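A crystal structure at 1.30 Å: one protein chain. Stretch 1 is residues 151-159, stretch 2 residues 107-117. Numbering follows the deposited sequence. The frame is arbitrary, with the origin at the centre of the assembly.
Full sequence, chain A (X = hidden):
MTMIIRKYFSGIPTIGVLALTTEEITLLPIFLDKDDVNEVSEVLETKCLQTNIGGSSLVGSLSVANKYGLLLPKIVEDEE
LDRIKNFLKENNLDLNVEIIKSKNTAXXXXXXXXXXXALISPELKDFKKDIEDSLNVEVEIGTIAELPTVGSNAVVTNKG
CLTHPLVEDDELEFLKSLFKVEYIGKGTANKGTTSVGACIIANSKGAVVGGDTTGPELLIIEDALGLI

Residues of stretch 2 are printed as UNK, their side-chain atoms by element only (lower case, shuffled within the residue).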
# COMPACT_ATOMS: atom_id res chain seq x y z
N GLY A 151 0.20 -7.83 -2.14
CA GLY A 151 0.17 -6.56 -1.39
C GLY A 151 0.48 -6.74 0.06
O GLY A 151 1.01 -5.84 0.69
N SER A 152 0.19 -7.89 0.66
CA SER A 152 0.55 -8.14 2.05
C SER A 152 2.04 -8.45 2.18
O SER A 152 2.59 -8.25 3.26
CB SER A 152 -0.22 -9.32 2.62
OG SER A 152 -1.63 -9.10 2.60
N ASN A 153 2.66 -8.96 1.11
CA ASN A 153 3.99 -9.52 1.23
C ASN A 153 5.09 -8.69 0.62
O ASN A 153 6.23 -9.15 0.48
CB ASN A 153 3.95 -10.98 0.69
CG ASN A 153 3.27 -11.83 1.74
OD1 ASN A 153 3.91 -12.10 2.77
ND2 ASN A 153 2.03 -12.23 1.49
N ALA A 154 4.80 -7.42 0.33
CA ALA A 154 5.83 -6.49 -0.12
C ALA A 154 5.33 -5.07 0.06
O ALA A 154 4.13 -4.88 0.23
CB ALA A 154 6.18 -6.73 -1.60
N VAL A 155 6.27 -4.15 0.05
CA VAL A 155 6.04 -2.72 0.07
C VAL A 155 6.72 -2.17 -1.18
O VAL A 155 7.88 -2.53 -1.47
CB VAL A 155 6.67 -2.06 1.31
CG1 VAL A 155 6.55 -0.53 1.28
CG2 VAL A 155 6.06 -2.60 2.58
N VAL A 156 6.03 -1.31 -1.91
CA VAL A 156 6.62 -0.72 -3.10
C VAL A 156 6.30 0.76 -3.15
O VAL A 156 5.20 1.18 -2.79
CB VAL A 156 6.22 -1.44 -4.41
CG1 VAL A 156 4.77 -1.23 -4.79
CG2 VAL A 156 7.18 -1.00 -5.53
N THR A 157 7.31 1.52 -3.59
CA THR A 157 7.15 2.95 -3.79
C THR A 157 7.76 3.26 -5.16
O THR A 157 8.29 2.35 -5.86
CB THR A 157 7.84 3.81 -2.74
OG1 THR A 157 9.27 3.79 -3.00
CG2 THR A 157 7.58 3.26 -1.33
N ASN A 158 7.72 4.48 -5.62
CA ASN A 158 8.39 4.88 -6.85
C ASN A 158 9.91 4.77 -6.76
O ASN A 158 10.57 4.75 -7.81
CB ASN A 158 8.00 6.31 -7.24
CG ASN A 158 6.54 6.39 -7.63
OD1 ASN A 158 5.97 5.41 -8.15
ND2 ASN A 158 5.93 7.54 -7.40
N LYS A 159 10.43 4.70 -5.53
CA LYS A 159 11.89 4.70 -5.35
C LYS A 159 12.42 3.33 -5.04
O LYS A 159 13.57 3.00 -5.38
CB LYS A 159 12.24 5.67 -4.20
CG LYS A 159 13.72 5.92 -4.07
CD LYS A 159 14.02 7.02 -3.04
CE LYS A 159 15.44 7.56 -3.22
NZ LYS A 159 15.71 8.60 -2.19
N UNK A 107 -8.55 -6.04 -1.79
CA UNK A 107 -7.77 -5.57 -2.93
C UNK A 107 -6.34 -5.18 -2.52
O UNK A 107 -5.40 -5.44 -3.30
c UNK A 107 -8.43 -4.37 -3.60
c UNK A 107 -10.00 -5.78 -5.01
c UNK A 107 -9.87 -4.57 -4.06
c UNK A 107 -10.38 -3.30 -4.71
N UNK A 108 -6.20 -4.55 -1.36
CA UNK A 108 -4.88 -4.12 -0.91
C UNK A 108 -3.97 -5.27 -0.59
O UNK A 108 -2.74 -5.17 -0.66
N UNK A 109 -4.52 -6.44 -0.21
CA UNK A 109 -3.72 -7.64 0.01
C UNK A 109 -3.33 -8.28 -1.33
O UNK A 109 -2.32 -8.99 -1.38
c UNK A 109 -4.79 -8.34 2.27
n UNK A 109 -4.24 -7.26 2.76
o UNK A 109 -5.51 -9.11 2.91
c UNK A 109 -4.51 -8.65 0.82
N UNK A 110 -4.16 -8.05 -2.34
CA UNK A 110 -4.02 -8.78 -3.62
C UNK A 110 -3.29 -8.02 -4.73
O UNK A 110 -3.02 -8.58 -5.80
c UNK A 110 -5.66 -11.47 -3.28
c UNK A 110 -6.23 -10.06 -3.24
c UNK A 110 -5.42 -9.14 -4.13
c UNK A 110 -7.67 -10.06 -3.72
N UNK A 111 -3.00 -6.74 -4.50
CA UNK A 111 -2.42 -5.88 -5.53
C UNK A 111 -1.28 -5.07 -4.91
O UNK A 111 -1.41 -4.57 -3.77
c UNK A 111 -3.49 -4.93 -6.09
c UNK A 111 -2.89 -3.92 -7.07
c UNK A 111 -4.65 -5.73 -6.72
c UNK A 111 -5.87 -4.88 -7.07
N UNK A 112 -0.22 -4.91 -5.67
CA UNK A 112 0.96 -4.17 -5.24
C UNK A 112 1.32 -3.19 -6.35
O UNK A 112 1.65 -3.67 -7.43
c UNK A 112 3.44 -4.65 -4.55
c UNK A 112 4.45 -5.80 -4.63
c UNK A 112 3.38 -4.10 -3.13
c UNK A 112 2.08 -5.15 -4.98
N UNK A 113 1.27 -1.89 -6.13
CA UNK A 113 1.45 -0.93 -7.22
C UNK A 113 2.27 0.26 -6.78
O UNK A 113 2.15 0.74 -5.65
c UNK A 113 -0.70 0.44 -6.81
o UNK A 113 0.28 0.22 -9.02
c UNK A 113 0.09 -0.48 -7.76
N UNK A 114 3.05 0.78 -7.74
CA UNK A 114 3.55 2.15 -7.58
C UNK A 114 3.00 2.95 -8.77
O UNK A 114 1.96 2.56 -9.36
o UNK A 114 5.28 1.43 -9.65
n UNK A 114 7.18 1.64 -8.42
c UNK A 114 5.05 2.24 -7.41
c UNK A 114 5.85 1.73 -8.59
N UNK A 115 3.64 4.05 -9.18
CA UNK A 115 3.14 4.85 -10.30
C UNK A 115 3.71 4.38 -11.64
O UNK A 115 3.43 5.08 -12.63
c UNK A 115 3.51 6.33 -10.09
o UNK A 115 1.80 6.32 -8.41
c UNK A 115 2.79 6.90 -8.89
o UNK A 115 3.23 7.93 -8.33
N UNK A 116 4.44 3.27 -11.65
CA UNK A 116 5.11 2.75 -12.84
C UNK A 116 4.75 1.31 -13.15
O UNK A 116 4.96 0.92 -14.32
c UNK A 116 8.84 4.40 -10.86
n UNK A 116 10.30 4.63 -10.59
c UNK A 116 8.53 4.60 -12.33
c UNK A 116 6.67 2.89 -12.73
c UNK A 116 7.06 4.37 -12.63
N UNK A 117 4.21 0.52 -12.20
CA UNK A 117 3.91 -0.91 -12.49
C UNK A 117 3.09 -1.46 -11.31
O UNK A 117 3.11 -0.91 -10.20
O HOH W 1 1.93 0.50 -2.82
O HOH W 2 3.57 3.14 -3.93

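Position 107 carries four side-chain carbons, forked at the second. They stay out of reach of stretch 1. This is L107, buried in the helix.

Position 108 has no side-chain atoms, so it is G108. Its backbone O lies 3.3 Å from G151 CA and receives a CA-H...O contact.

Position 109 has two carbons, the second carrying one oxygen and one nitrogen. The side-chain nitrogen of position 109 lies 3.2 Å from S152 OG. An amide fits this, and the residue is N109. Its backbone O accepts a hydrogen bond from G151 N at 2.9 Å. A weak one comes from S152 N, 3.4 Å from the same N109 O. Between N109 ND2 and S152 OG the angle is too poor for a hydrogen bond.

Position 110 has four carbons, forked at the second, and its CA-to-CB bond points away from stretch 1. It is L110, the last residue of the helix.

Position 111 also has four carbons, but the fork is at the first and one arm is two carbons long. That is I111. Its CA-to-CB bond points away from stretch 1, while its backbone O lies 3.5 Å from G151 CA in a second CA-H...O contact.

Position 112 has four carbons, forked at the second, and its CA-to-CB bond points toward stretch 1. The fork reaches A154 and V156. This is L112, with chi1 t and chi2 p. CD2 of L112 lies 3.6 Å from A154 CB, and CD1 of L112 lies 3.6 Å from V156 CG1.

Position 113 has one carbon carrying one oxygen and one carbon, and its CA-to-CB bond points away from stretch 1. It is T113. Its backbone O lies 3.4 Å from V156 CG1. Two waters lie within hydrogen-bonding reach of both T113 O and V156 O.

Position 114 has two carbons, the second carrying one oxygen and one nitrogen. The nitrogen is directed at T157 O, as an amide donor would be. This is N114. The N114 ND2 to T157 O hydrogen bond is 2.9 Å and nearly straight. N114 OD1 accepts from the backbone N of positions 116 and 117, so the amide also braces its own turn.

Position 115 has two carbons, the second carrying two oxygens. One oxygen faces the amide nitrogen of N158. It is D115. N158 ND2 donates to D115 OD2 at 2.9 Å, and D115 N donates to N158 OD1 at 2.9 Å.

Position 116 has four carbons in a row ending in nitrogen, and that nitrogen lies 2.8 Å from N158 O. It is K116, and its NZ donates the hydrogen bond.

Position 117 has no side chain and no contact with stretch 1. It is G117.

The contact has polar ends and an apolar middle. At one end G151 packs tightly: an ideal CB would lie 1.9 Å from G108 O, a clash. In the middle L112 packs against A154 and V156. At the other end N158 uses its amide and backbone O to hold D115 and K116, while N114 holds T157.

Stretch 2, residues 107-117: LGNLILTNDKG
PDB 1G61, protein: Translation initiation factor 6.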